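Long-range contacts in alpha-galactosidase 1 (Saccharomyces cerevisiae, PDB 3LRK), which hydrolyses terminal, non-reducing alpha-D-galactose residues from alpha-D-galactosides such as galactose oligosaccharides, galactomannans and galactolipids: residues A116-C121 with Y152-F157; V210-T215 with G269-D274; E275-F280 with Y304-Q309. The protein carries 1 engineered substitution. All blocks are in the same frame, centred on the assembly; numbering follows the deposited sequence.

Contact 1 (A116-C121 with Y152-F157); sequences AGEYTC and YNKGQF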
ATOM      1  N   ALA A 116      10.971  -1.128  22.965  1.00 17.10           N
ATOM      2  CA  ALA A 116      10.722  -2.489  22.511  1.00 16.81           C
ATOM      3  C   ALA A 116      11.737  -2.824  21.415  1.00 17.39           C
ATOM      4  O   ALA A 116      11.381  -3.220  20.296  1.00 16.73           O
ATOM      5  CB  ALA A 116       9.302  -2.621  21.985  1.00 16.11           C
ATOM      6  N   GLY A 117      13.005  -2.646  21.754  1.00 17.35           N
ATOM      7  CA  GLY A 117      14.085  -2.886  20.808  1.00 17.81           C
ATOM      8  C   GLY A 117      15.343  -3.256  21.545  1.00 18.33           C
ATOM      9  O   GLY A 117      15.356  -3.332  22.775  1.00 18.03           O
ATOM     10  N   GLU A 118      16.400  -3.490  20.779  1.00 18.80           N
ATOM     11  CA  GLU A 118      17.699  -3.831  21.313  1.00 18.94           C
ATOM     12  C   GLU A 118      18.255  -2.657  22.132  1.00 18.87           C
ATOM     13  O   GLU A 118      18.893  -2.858  23.165  1.00 18.24           O
ATOM     14  CB  GLU A 118      18.637  -4.169  20.151  1.00 19.52           C
ATOM     15  CG  GLU A 118      19.979  -4.708  20.599  1.00 21.85           C
ATOM     16  CD  GLU A 118      20.911  -5.032  19.453  1.00 26.44           C
ATOM     17  OE1 GLU A 118      22.072  -5.387  19.752  1.00 28.07           O
ATOM     18  OE2 GLU A 118      20.490  -4.943  18.274  1.00 28.95           O
ATOM     19  N   TYR A 119      18.011  -1.446  21.632  1.00 18.42           N
ATOM     20  CA  TYR A 119      18.440  -0.201  22.262  1.00 19.16           C
ATOM     21  C   TYR A 119      17.283   0.769  22.299  1.00 18.97           C
ATOM     22  O   TYR A 119      16.317   0.625  21.551  1.00 17.79           O
ATOM     23  CB  TYR A 119      19.566   0.462  21.456  1.00 19.16           C
ATOM     24  CG  TYR A 119      20.739  -0.435  21.187  1.00 20.41           C
ATOM     25  CD1 TYR A 119      20.913  -1.030  19.930  1.00 21.89           C
ATOM     26  CD2 TYR A 119      21.672  -0.712  22.192  1.00 21.13           C
ATOM     27  CE1 TYR A 119      22.001  -1.852  19.673  1.00 21.12           C
ATOM     28  CE2 TYR A 119      22.756  -1.539  21.952  1.00 21.33           C
ATOM     29  CZ  TYR A 119      22.912  -2.111  20.694  1.00 21.85           C
ATOM     30  OH  TYR A 119      23.980  -2.929  20.471  1.00 20.70           O
ATOM     31  N   THR A 120      17.410   1.782  23.155  1.00 19.17           N
ATOM     32  CA  THR A 120      16.490   2.903  23.162  1.00 19.49           C
ATOM     33  C   THR A 120      16.846   3.814  21.996  1.00 19.65           C
ATOM     34  O   THR A 120      17.865   3.616  21.327  1.00 20.19           O
ATOM     35  CB  THR A 120      16.561   3.681  24.487  1.00 18.97           C
ATOM     36  OG1 THR A 120      17.863   4.276  24.623  1.00 19.51           O
ATOM     37  CG2 THR A 120      16.299   2.743  25.668  1.00 19.95           C
ATOM     38  N   CYS A 121      16.018   4.820  21.756  1.00 20.10           N
ATOM     39  CA  CYS A 121      16.276   5.750  20.661  1.00 21.07           C
ATOM     40  C   CYS A 121      17.612   6.502  20.784  1.00 21.64           C
ATOM     41  O   CYS A 121      18.251   6.796  19.774  1.00 21.42           O
ATOM     42  CB  CYS A 121      15.103   6.701  20.489  1.00 21.08           C
ATOM     43  SG  CYS A 121      13.571   5.861  20.016  1.00 21.34           S
ATOM     44  N   TYR A 152      15.048   0.492  17.188  1.00 17.97           N
ATOM     45  CA  TYR A 152      15.883  -0.722  17.120  1.00 18.07           C
ATOM     46  C   TYR A 152      15.137  -2.029  17.380  1.00 17.79           C
ATOM     47  O   TYR A 152      15.585  -2.888  18.156  1.00 17.10           O
ATOM     48  CB  TYR A 152      17.132  -0.555  18.014  1.00 19.00           C
ATOM     49  CG  TYR A 152      17.868   0.699  17.614  1.00 19.63           C
ATOM     50  CD1 TYR A 152      17.849   1.833  18.429  1.00 20.66           C
ATOM     51  CD2 TYR A 152      18.535   0.770  16.386  1.00 19.96           C
ATOM     52  CE1 TYR A 152      18.490   3.010  18.042  1.00 21.31           C
ATOM     53  CE2 TYR A 152      19.186   1.947  15.985  1.00 21.04           C
ATOM     54  CZ  TYR A 152      19.169   3.051  16.830  1.00 22.40           C
ATOM     55  OH  TYR A 152      19.788   4.216  16.445  1.00 21.50           O
ATOM     56  N   ASN A 153      13.988  -2.182  16.716  1.00 18.60           N
ATOM     57  CA  ASN A 153      13.112  -3.334  16.989  1.00 18.89           C
ATOM     58  C   ASN A 153      13.487  -4.644  16.271  1.00 18.86           C
ATOM     59  O   ASN A 153      12.700  -5.595  16.256  1.00 18.95           O
ATOM     60  CB  ASN A 153      11.633  -2.967  16.743  1.00 18.74           C
ATOM     61  CG  ASN A 153      11.375  -2.514  15.325  1.00 18.33           C
ATOM     62  OD1 ASN A 153      11.973  -3.027  14.369  1.00 17.86           O
ATOM     63  ND2 ASN A 153      10.504  -1.533  15.175  1.00 17.20           N
ATOM     64  N   LYS A 154      14.673  -4.683  15.657  1.00 18.79           N
ATOM     65  CA  LYS A 154      15.219  -5.926  15.096  1.00 18.64           C
ATOM     66  C   LYS A 154      14.293  -6.603  14.070  1.00 18.19           C
ATOM     67  O   LYS A 154      14.145  -7.820  14.080  1.00 18.40           O
ATOM     68  CB  LYS A 154      15.551  -6.918  16.223  1.00 18.84           C
ATOM     69  CG  LYS A 154      16.537  -6.384  17.275  1.00 19.95           C
ATOM     70  CD  LYS A 154      16.749  -7.397  18.411  1.00 22.32           C
ATOM     71  CE  LYS A 154      18.026  -8.180  18.247  1.00 25.16           C
ATOM     72  NZ  LYS A 154      18.342  -8.924  19.525  1.00 27.85           N
ATOM     73  N   GLY A 155      13.668  -5.804  13.211  1.00 18.10           N
ATOM     74  CA  GLY A 155      12.772  -6.311  12.165  1.00 18.26           C
ATOM     75  C   GLY A 155      11.400  -6.791  12.623  1.00 18.71           C
ATOM     76  O   GLY A 155      10.624  -7.315  11.802  1.00 18.55           O
ATOM     77  N   GLN A 156      11.074  -6.572  13.899  1.00 18.46           N
ATOM     78  CA  GLN A 156       9.813  -7.083  14.476  1.00 19.25           C
ATOM     79  C   GLN A 156       8.641  -6.106  14.339  1.00 19.12           C
ATOM     80  O   GLN A 156       7.979  -5.734  15.319  1.00 19.62           O
ATOM     81  CB  GLN A 156      10.003  -7.515  15.930  1.00 19.60           C
ATOM     82  CG  GLN A 156      10.986  -8.650  16.118  1.00 19.90           C
ATOM     83  CD  GLN A 156      11.008  -9.188  17.530  1.00 21.72           C
ATOM     84  OE1 GLN A 156      10.028  -9.069  18.272  1.00 21.81           O
ATOM     85  NE2 GLN A 156      12.127  -9.798  17.911  1.00 20.37           N
ATOM     86  N   PHE A 157       8.396  -5.715  13.097  1.00 19.14           N
ATOM     87  CA  PHE A 157       7.325  -4.805  12.718  1.00 19.08           C
ATOM     88  C   PHE A 157       6.913  -5.165  11.286  1.00 19.37           C
ATOM     89  O   PHE A 157       7.526  -6.049  10.669  1.00 19.47           O
ATOM     90  CB  PHE A 157       7.802  -3.345  12.815  1.00 18.90           C
ATOM     91  CG  PHE A 157       8.735  -2.935  11.713  1.00 18.46           C
ATOM     92  CD1 PHE A 157       8.256  -2.218  10.616  1.00 17.80           C
ATOM     93  CD2 PHE A 157      10.088  -3.281  11.758  1.00 18.28           C
ATOM     94  CE1 PHE A 157       9.112  -1.846   9.571  1.00 19.27           C
ATOM     95  CE2 PHE A 157      10.954  -2.916  10.724  1.00 19.10           C
ATOM     96  CZ  PHE A 157      10.458  -2.197   9.621  1.00 17.77           C
TER
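T120 OG1 is the best-held polar atom here: two hydrogen bonds grip it, one with Y124 N and one with D73 OD1, which ties this loop to a substrate-binding aspartate. Loops 116-121 and 152-157 follow neighbouring parallel strands of the TIM barrel, 109-115 and 145-149, and meet near the nucleophile D149 at the end of the latter. Their one direct hydrogen bond runs from E118 N to Y152 O (2.8 Å, 158° at the hydrogen), with the donor above the carbonyl plane. G117 CA lies 3.0 Å from that same oxygen, so a side chain at G117 would run into it.

Y152 carries most of the contact. With CG anti to its carbonyl carbon, its ring lies along the backbone of 119-121, the CD1-CE1 edge turned to the carbonyls and CE1 3.4 Å from T120 O. Y119 sets its own edge against the face of Y152 in a T-shaped pair, planes at 86°, and Y119 CB touches Y152 CD1 at 3.7 Å. An alanine in place of Y152 removes the ring and the hydroxyl that bonds V19 N of the second subunit, and would probably leave Y119 less firmly packed and weaken this subunit contact. At the outer end, E118 extends across K154, and E118 OE2 stops 4.7 Å from K154 NZ, too far for a salt bridge.

Contact 2 (V210-T215 with G269-D274); sequences VTAEFT and GNLTDD. With NAG (2-acetamido-2-deoxy-beta-D-glucopyranose), chain B.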
ATOM      1  N   VAL A 210       5.836  15.004  17.313  1.00 20.52           N
ATOM      2  CA  VAL A 210       5.441  16.385  17.092  1.00 20.43           C
ATOM      3  C   VAL A 210       6.640  17.327  17.257  1.00 20.51           C
ATOM      4  O   VAL A 210       7.646  16.972  17.877  1.00 20.10           O
ATOM      5  CB  VAL A 210       4.274  16.797  18.053  1.00 20.01           C
ATOM      6  CG1 VAL A 210       4.796  17.095  19.455  1.00 20.21           C
ATOM      7  CG2 VAL A 210       3.491  18.001  17.491  1.00 20.30           C
ATOM      8  N   THR A 211       6.518  18.513  16.669  1.00 21.12           N
ATOM      9  CA  THR A 211       7.475  19.589  16.850  1.00 21.88           C
ATOM     10  C   THR A 211       6.704  20.900  16.997  1.00 22.23           C
ATOM     11  O   THR A 211       5.500  20.951  16.711  1.00 22.26           O
ATOM     12  CB  THR A 211       8.520  19.658  15.688  1.00 21.79           C
ATOM     13  OG1 THR A 211       9.545  20.600  16.029  1.00 21.99           O
ATOM     14  CG2 THR A 211       7.871  20.060  14.364  1.00 22.27           C
ATOM     15  N   ALA A 212       7.387  21.943  17.469  1.00 22.36           N
ATOM     16  CA  ALA A 212       6.770  23.249  17.681  1.00 22.81           C
ATOM     17  C   ALA A 212       6.547  24.016  16.364  1.00 22.76           C
ATOM     18  O   ALA A 212       7.040  25.140  16.176  1.00 22.95           O
ATOM     19  CB  ALA A 212       7.600  24.084  18.688  1.00 23.20           C
ATOM     20  N   GLU A 213       5.803  23.391  15.457  1.00 21.95           N
ATOM     21  CA  GLU A 213       5.415  23.994  14.192  1.00 22.13           C
ATOM     22  C   GLU A 213       3.944  23.677  13.993  1.00 21.86           C
ATOM     23  O   GLU A 213       3.523  22.540  14.216  1.00 21.60           O
ATOM     24  CB  GLU A 213       6.207  23.386  13.026  1.00 22.16           C
ATOM     25  CG  GLU A 213       7.683  23.766  12.975  1.00 22.66           C
ATOM     26  CD  GLU A 213       7.914  25.212  12.569  1.00 23.89           C
ATOM     27  OE1 GLU A 213       6.981  25.863  12.050  1.00 24.22           O
ATOM     28  OE2 GLU A 213       9.050  25.694  12.763  1.00 25.75           O
ATOM     29  N   PHE A 214       3.160  24.668  13.578  1.00 21.61           N
ATOM     30  CA  PHE A 214       1.716  24.457  13.491  1.00 21.72           C
ATOM     31  C   PHE A 214       1.314  23.727  12.207  1.00 21.70           C
ATOM     32  O   PHE A 214       0.392  22.918  12.233  1.00 22.19           O
ATOM     33  CB  PHE A 214       0.953  25.779  13.618  1.00 21.77           C
ATOM     34  CG  PHE A 214      -0.502  25.607  13.959  1.00 21.84           C
ATOM     35  CD1 PHE A 214      -0.888  25.219  15.246  1.00 21.35           C
ATOM     36  CD2 PHE A 214      -1.492  25.831  13.000  1.00 22.02           C
ATOM     37  CE1 PHE A 214      -2.234  25.062  15.577  1.00 21.63           C
ATOM     38  CE2 PHE A 214      -2.842  25.676  13.322  1.00 21.69           C
ATOM     39  CZ  PHE A 214      -3.208  25.287  14.616  1.00 22.54           C
ATOM     40  N   THR A 215       2.015  23.999  11.102  1.00 21.69           N
ATOM     41  CA  THR A 215       1.648  23.449   9.789  1.00 21.80           C
ATOM     42  C   THR A 215       2.821  22.906   8.965  1.00 22.38           C
ATOM     43  O   THR A 215       2.609  22.177   7.996  1.00 22.72           O
ATOM     44  CB  THR A 215       0.959  24.512   8.877  1.00 21.85           C
ATOM     45  OG1 THR A 215       1.952  25.410   8.375  1.00 21.77           O
ATOM     46  CG2 THR A 215      -0.137  25.296   9.600  1.00 21.50           C
ATOM     47  N   GLY A 269       9.492  26.352  22.103  1.00 28.27           N
ATOM     48  CA  GLY A 269       9.774  27.037  20.853  1.00 29.13           C
ATOM     49  C   GLY A 269       8.970  28.315  20.699  1.00 29.58           C
ATOM     50  O   GLY A 269       8.744  29.042  21.675  1.00 29.91           O
ATOM     51  N   ASN A 270       8.512  28.586  19.491  1.00 30.09           N
ATOM     52  CA  ASN A 270       7.941  29.879  19.152  1.00 30.76           C
ATOM     53  C   ASN A 270       6.525  29.898  18.581  1.00 30.33           C
ATOM     54  O   ASN A 270       6.193  30.624  17.707  1.00 30.96           O
ATOM     55  CB  ASN A 270       8.909  30.656  18.278  1.00 31.21           C
ATOM     56  CG  ASN A 270      10.320  30.677  18.842  1.00 33.67           C
ATOM     57  OD1 ASN A 270      11.287  30.349  18.173  1.00 33.70           O
ATOM     58  ND2 ASN A 270      10.434  31.079  20.060  1.00 37.97           N
ATOM     59  N   LEU A 271       5.682  29.079  19.131  1.00 30.16           N
ATOM     60  CA  LEU A 271       4.276  29.068  18.773  1.00 29.55           C
ATOM     61  C   LEU A 271       3.634  30.376  19.246  1.00 29.34           C
ATOM     62  O   LEU A 271       3.993  30.906  20.306  1.00 29.30           O
ATOM     63  CB  LEU A 271       3.587  27.844  19.390  1.00 29.24           C
ATOM     64  CG  LEU A 271       4.093  26.473  18.900  1.00 29.34           C
ATOM     65  CD1 LEU A 271       3.600  25.342  19.803  1.00 29.31           C
ATOM     66  CD2 LEU A 271       3.706  26.218  17.443  1.00 28.00           C
ATOM     67  N   THR A 272       2.721  30.914  18.442  1.00 28.89           N
ATOM     68  CA  THR A 272       1.950  32.090  18.857  1.00 28.70           C
ATOM     69  C   THR A 272       0.968  31.669  19.946  1.00 28.10           C
ATOM     70  O   THR A 272       0.794  30.472  20.200  1.00 27.92           O
ATOM     71  CB  THR A 272       1.197  32.763  17.675  1.00 28.78           C
ATOM     72  OG1 THR A 272       0.105  31.933  17.246  1.00 28.87           O
ATOM     73  CG2 THR A 272       2.148  33.057  16.503  1.00 29.07           C
ATOM     74  N   ASP A 273       0.330  32.638  20.594  1.00 27.42           N
ATOM     75  CA  ASP A 273      -0.669  32.326  21.615  1.00 27.24           C
ATOM     76  C   ASP A 273      -1.877  31.608  21.000  1.00 26.97           C
ATOM     77  O   ASP A 273      -2.414  30.672  21.586  1.00 26.64           O
ATOM     78  CB  ASP A 273      -1.121  33.586  22.362  1.00 27.22           C
ATOM     79  CG  ASP A 273      -1.929  33.266  23.617  1.00 28.13           C
ATOM     80  OD1 ASP A 273      -1.475  32.437  24.441  1.00 28.23           O
ATOM     81  OD2 ASP A 273      -3.028  33.842  23.780  1.00 28.41           O
ATOM     82  N   ASP A 274      -2.301  32.053  19.823  1.00 26.87           N
ATOM     83  CA  ASP A 274      -3.386  31.371  19.112  1.00 26.65           C
ATOM     84  C   ASP A 274      -3.037  29.926  18.761  1.00 25.92           C
ATOM     85  O   ASP A 274      -3.867  29.038  18.930  1.00 25.59           O
ATOM     86  CB  ASP A 274      -3.782  32.141  17.857  1.00 26.82           C
ATOM     87  CG  ASP A 274      -4.545  33.402  18.178  1.00 28.21           C
ATOM     88  OD1 ASP A 274      -5.563  33.311  18.901  1.00 28.61           O
ATOM     89  OD2 ASP A 274      -4.119  34.476  17.706  1.00 30.02           O
TER
HETATM   90  C1  NAG B   1      11.143  31.471  21.235  1.00 44.69           C
HETATM   91  C2  NAG B   1      11.838  30.913  22.493  1.00 48.43           C
HETATM   92  C3  NAG B   1      12.298  31.962  23.539  1.00 49.06           C
HETATM   93  C4  NAG B   1      12.646  33.323  22.915  1.00 48.84           C
HETATM   94  C5  NAG B   1      11.624  33.671  21.845  1.00 48.43           C
HETATM   95  C6  NAG B   1      11.834  35.044  21.217  1.00 49.36           C
HETATM   96  C7  NAG B   1      11.349  29.044  24.007  1.00 50.44           C
HETATM   97  C8  NAG B   1      10.315  28.600  24.999  1.00 50.78           C
HETATM   98  N2  NAG B   1      10.947  29.945  23.112  1.00 49.82           N
HETATM   99  O3  NAG B   1      13.411  31.457  24.276  1.00 50.52           O
HETATM  100  O4  NAG B   1      12.667  34.336  23.898  1.00 48.57           O
HETATM  101  O5  NAG B   1      11.763  32.677  20.859  1.00 48.25           O
HETATM  102  O6  NAG B   1      10.743  35.318  20.371  1.00 50.09           O
HETATM  103  O7  NAG B   1      12.495  28.589  24.046  1.00 50.96           O
HETATM  104  O   HOH W   1       8.821  27.000  17.149  1.00 27.64           O
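The end of L271 meets the A212 methyl where two loops of the TIM barrel come together: segment 269-274 leads into helix 273-285, with T272 as its N-cap, and segment 210-215 comes after strand 203-205. L271 has CG anti to its carbonyl carbon (chi1 -63°), which brings the isobutyl end up against the backbone of 212-214. Its CD2 methyl packs on A212 O at 3.7 Å and lies 4.0 Å from E213 N. The A212 methyl points toward the 269-274 loop, with A212 CB 4.2 Å from L271 CG. A212 is itself the centre of an inverse gamma turn, closed by E213 N to T211 O. G269, at positive phi, passes so close to the A212 methyl that a side chain there would collide with it.

No direct hydrogen bond joins the loops; a water does the polar work, donating to A212 O and accepting from N270 N. N270 ND2 is bonded to NAG C1, the start of the N-linked glycan, while N270 OD1 accepts from L382 N of the second subunit. The first sugar folds back on the loop: NAG N2 donates to G269 O at 2.8 Å.

Contact 3 (E275-F280 with Y304-Q309); sequences EEKAHF and YSIYSQ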
ATOM      1  N   GLU A 275      -1.811  29.712  18.279  1.00 25.12           N
ATOM      2  CA  GLU A 275      -1.321  28.382  17.925  1.00 24.96           C
ATOM      3  C   GLU A 275      -1.303  27.444  19.132  1.00 24.83           C
ATOM      4  O   GLU A 275      -1.691  26.284  19.014  1.00 25.02           O
ATOM      5  CB  GLU A 275       0.071  28.455  17.273  1.00 24.98           C
ATOM      6  CG  GLU A 275       0.046  28.964  15.830  1.00 24.38           C
ATOM      7  CD  GLU A 275       1.430  29.143  15.206  1.00 24.57           C
ATOM      8  OE1 GLU A 275       2.429  29.329  15.933  1.00 24.98           O
ATOM      9  OE2 GLU A 275       1.517  29.118  13.963  1.00 25.12           O
ATOM     10  N   GLU A 276      -0.859  27.952  20.284  1.00 24.33           N
ATOM     11  CA  GLU A 276      -0.834  27.173  21.514  1.00 24.14           C
ATOM     12  C   GLU A 276      -2.243  26.848  22.027  1.00 24.03           C
ATOM     13  O   GLU A 276      -2.472  25.752  22.529  1.00 23.77           O
ATOM     14  CB  GLU A 276       0.011  27.863  22.594  1.00 24.03           C
ATOM     15  CG  GLU A 276       1.516  27.812  22.306  1.00 24.64           C
ATOM     16  CD  GLU A 276       2.385  28.321  23.452  1.00 25.36           C
ATOM     17  OE1 GLU A 276       1.851  28.683  24.521  1.00 23.96           O
ATOM     18  OE2 GLU A 276       3.619  28.344  23.273  1.00 24.74           O
ATOM     19  N   LYS A 277      -3.187  27.781  21.871  1.00 24.29           N
ATOM     20  CA  LYS A 277      -4.587  27.549  22.283  1.00 24.62           C
ATOM     21  C   LYS A 277      -5.261  26.485  21.414  1.00 24.48           C
ATOM     22  O   LYS A 277      -5.975  25.615  21.925  1.00 24.84           O
ATOM     23  CB  LYS A 277      -5.415  28.840  22.211  1.00 25.16           C
ATOM     24  CG  LYS A 277      -5.073  29.897  23.268  1.00 26.94           C
ATOM     25  CD  LYS A 277      -6.260  30.827  23.531  1.00 29.74           C
ATOM     26  CE  LYS A 277      -6.554  31.732  22.346  1.00 31.53           C
ATOM     27  NZ  LYS A 277      -7.692  32.645  22.629  1.00 32.53           N
ATOM     28  N   ALA A 278      -5.046  26.587  20.102  1.00 24.13           N
ATOM     29  CA  ALA A 278      -5.548  25.613  19.128  1.00 24.01           C
ATOM     30  C   ALA A 278      -5.006  24.218  19.435  1.00 23.78           C
ATOM     31  O   ALA A 278      -5.759  23.249  19.476  1.00 23.78           O
ATOM     32  CB  ALA A 278      -5.163  26.036  17.718  1.00 23.73           C
ATOM     33  N   HIS A 279      -3.697  24.149  19.680  1.00 23.67           N
ATOM     34  CA  HIS A 279      -2.978  22.905  19.956  1.00 23.24           C
ATOM     35  C   HIS A 279      -3.469  22.240  21.258  1.00 23.16           C
ATOM     36  O   HIS A 279      -3.830  21.057  21.256  1.00 23.30           O
ATOM     37  CB  HIS A 279      -1.471  23.219  19.952  1.00 22.89           C
ATOM     38  CG  HIS A 279      -0.581  22.102  20.409  1.00 22.65           C
ATOM     39  ND1 HIS A 279      -0.770  20.783  20.050  1.00 21.09           N
ATOM     40  CD2 HIS A 279       0.557  22.131  21.149  1.00 22.33           C
ATOM     41  CE1 HIS A 279       0.185  20.044  20.587  1.00 22.48           C
ATOM     42  NE2 HIS A 279       1.008  20.838  21.252  1.00 22.40           N
ATOM     43  N   PHE A 280      -3.523  23.007  22.349  1.00 22.11           N
ATOM     44  CA  PHE A 280      -3.994  22.491  23.636  1.00 21.74           C
ATOM     45  C   PHE A 280      -5.466  22.063  23.578  1.00 21.12           C
ATOM     46  O   PHE A 280      -5.818  20.983  24.060  1.00 20.65           O
ATOM     47  CB  PHE A 280      -3.750  23.523  24.751  1.00 21.30           C
ATOM     48  CG  PHE A 280      -4.036  23.016  26.139  1.00 21.71           C
ATOM     49  CD1 PHE A 280      -3.155  22.132  26.784  1.00 20.44           C
ATOM     50  CD2 PHE A 280      -5.176  23.451  26.826  1.00 21.10           C
ATOM     51  CE1 PHE A 280      -3.417  21.679  28.077  1.00 19.28           C
ATOM     52  CE2 PHE A 280      -5.450  23.009  28.120  1.00 20.98           C
ATOM     53  CZ  PHE A 280      -4.581  22.120  28.754  1.00 19.72           C
ATOM     54  N   TYR A 304       1.720  29.075  30.525  1.00 25.37           N
ATOM     55  CA  TYR A 304       1.224  28.632  31.831  1.00 25.61           C
ATOM     56  C   TYR A 304      -0.303  28.702  31.946  1.00 25.63           C
ATOM     57  O   TYR A 304      -0.922  27.760  32.417  1.00 25.36           O
ATOM     58  CB  TYR A 304       1.901  29.418  32.969  1.00 25.72           C
ATOM     59  CG  TYR A 304       1.368  29.130  34.358  1.00 26.67           C
ATOM     60  CD1 TYR A 304       1.358  27.827  34.891  1.00 26.72           C
ATOM     61  CD2 TYR A 304       0.909  30.171  35.167  1.00 27.44           C
ATOM     62  CE1 TYR A 304       0.869  27.584  36.181  1.00 26.49           C
ATOM     63  CE2 TYR A 304       0.431  29.938  36.431  1.00 27.77           C
ATOM     64  CZ  TYR A 304       0.414  28.658  36.946  1.00 27.37           C
ATOM     65  OH  TYR A 304      -0.082  28.481  38.229  1.00 28.10           O
ATOM     66  N   SER A 305      -0.913  29.802  31.508  1.00 26.11           N
ATOM     67  CA  SER A 305      -2.373  29.919  31.631  1.00 26.37           C
ATOM     68  C   SER A 305      -3.126  29.046  30.617  1.00 26.14           C
ATOM     69  O   SER A 305      -4.309  28.751  30.802  1.00 25.90           O
ATOM     70  CB  SER A 305      -2.834  31.371  31.540  1.00 26.79           C
ATOM     71  OG  SER A 305      -2.560  31.907  30.273  1.00 28.07           O
ATOM     72  N   ILE A 306      -2.440  28.646  29.548  1.00 25.81           N
ATOM     73  CA  ILE A 306      -3.002  27.649  28.632  1.00 25.57           C
ATOM     74  C   ILE A 306      -3.075  26.281  29.343  1.00 25.71           C
ATOM     75  O   ILE A 306      -4.154  25.674  29.429  1.00 25.48           O
ATOM     76  CB  ILE A 306      -2.244  27.618  27.275  1.00 25.62           C
ATOM     77  CG1 ILE A 306      -2.615  28.871  26.466  1.00 25.07           C
ATOM     78  CG2 ILE A 306      -2.584  26.341  26.469  1.00 25.28           C
ATOM     79  CD1 ILE A 306      -1.668  29.213  25.355  1.00 24.55           C
ATOM     80  N   TYR A 307      -1.945  25.833  29.899  1.00 25.55           N
ATOM     81  CA  TYR A 307      -1.894  24.566  30.649  1.00 25.23           C
ATOM     82  C   TYR A 307      -2.852  24.533  31.839  1.00 25.76           C
ATOM     83  O   TYR A 307      -3.239  23.462  32.295  1.00 25.07           O
ATOM     84  CB  TYR A 307      -0.489  24.312  31.186  1.00 25.08           C
ATOM     85  CG  TYR A 307       0.499  23.770  30.181  1.00 24.87           C
ATOM     86  CD1 TYR A 307       1.689  24.447  29.923  1.00 23.73           C
ATOM     87  CD2 TYR A 307       0.253  22.563  29.504  1.00 25.07           C
ATOM     88  CE1 TYR A 307       2.622  23.946  29.003  1.00 24.54           C
ATOM     89  CE2 TYR A 307       1.176  22.056  28.581  1.00 24.24           C
ATOM     90  CZ  TYR A 307       2.351  22.751  28.338  1.00 23.44           C
ATOM     91  OH  TYR A 307       3.250  22.249  27.429  1.00 23.03           O
ATOM     92  N   SER A 308      -3.206  25.711  32.349  1.00 26.26           N
ATOM     93  CA  SER A 308      -4.011  25.806  33.560  1.00 27.18           C
ATOM     94  C   SER A 308      -5.493  26.074  33.289  1.00 27.52           C
ATOM     95  O   SER A 308      -6.261  26.291  34.226  1.00 27.58           O
ATOM     96  CB  SER A 308      -3.427  26.869  34.504  1.00 26.89           C
ATOM     97  OG  SER A 308      -3.789  28.166  34.070  1.00 29.30           O
ATOM     98  N   GLN A 309      -5.905  26.033  32.020  1.00 27.88           N
ATOM     99  CA  GLN A 309      -7.316  26.264  31.677  1.00 28.21           C
ATOM    100  C   GLN A 309      -8.198  25.070  32.064  1.00 27.97           C
ATOM    101  O   GLN A 309      -8.349  24.103  31.297  1.00 28.20           O
ATOM    102  CB  GLN A 309      -7.484  26.655  30.199  1.00 28.13           C
ATOM    103  CG  GLN A 309      -8.908  27.145  29.812  1.00 29.78           C
ATOM    104  CD  GLN A 309      -9.231  28.558  30.322  1.00 30.39           C
ATOM    105  OE1 GLN A 309      -8.461  29.150  31.076  1.00 31.97           O
ATOM    106  NE2 GLN A 309     -10.373  29.093  29.907  1.00 28.95           N
TER
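F280 reaches from helix 273-285 to the C-terminal end of helix 301-307, two helices of the TIM-barrel domain that meet in a buried contact. Its CB meets the I306 CG2 methyl at 3.5 Å, and CG lies almost as close to that methyl, so I306 covers the root of the ring. CG stands anti to the backbone N (chi1 -172°), which sends the ring past I306, the two side chains running in opposite directions. Further out, CD2 approaches I306 O, and F280 CE2 comes within 3.2 Å of that oxygen, which sits over one face of the ring. Further along the ring, F280 CE1 touches Y307 CD2 at 4.0 Å. At the tip, F280 CZ lies 3.6 Å from I306 O and a little farther from Y307 O. Beyond these two segments V312 and I313 of helix 310-316 also touch the phenylalanine.

I306 answers with its other branch. CG1 is anti to the carbonyl carbon and carries CD1 back to helix 273-285, where I306 CD1 packs on E276 CB at 3.5 Å and, at a similar distance, on E276 OE1. K277 adds the flank of its chain, K277 CG lying 4.1 Å from I306 CD1, before the chain bends away.

No hydrogen bond crosses between the segments. Polar groups on the seam find partners of their own: I306 O accepts from Q309 N, Y307 OH bonds V266 O, and the buried carboxylate of E276 is held by S303 OG, K300 NZ and G267 N. The helices are thus joined mainly by apolar side chains, with the I306 carbonyl oxygen over the phenylalanine ring, while the salt bridge to K300 and the two hydrogen bonds would probably keep E276 ionised beside the I306 methyl.

Overall arrangement
All three contacts belong to the TIM-barrel domain, but they differ in depth. Contact 1 is partly buried and lies beside the nucleophile D149; its centre is 30 Å from that of contact 2 and 34 Å from that of contact 3. Contacts 2 and 3 are buried neighbours, 11 Å apart between centres, and share helix 273-285: L271 of contact 2 packs against E276 of contact 3. Contacts 1 and 2 both touch the second subunit; contact 3 does not. The chemistry changes accordingly. Contact 1 combines a backbone hydrogen bond with a tyrosine pair, contact 2 a small apolar patch with a water and a glycan, and contact 3 is largely apolar, helix against helix.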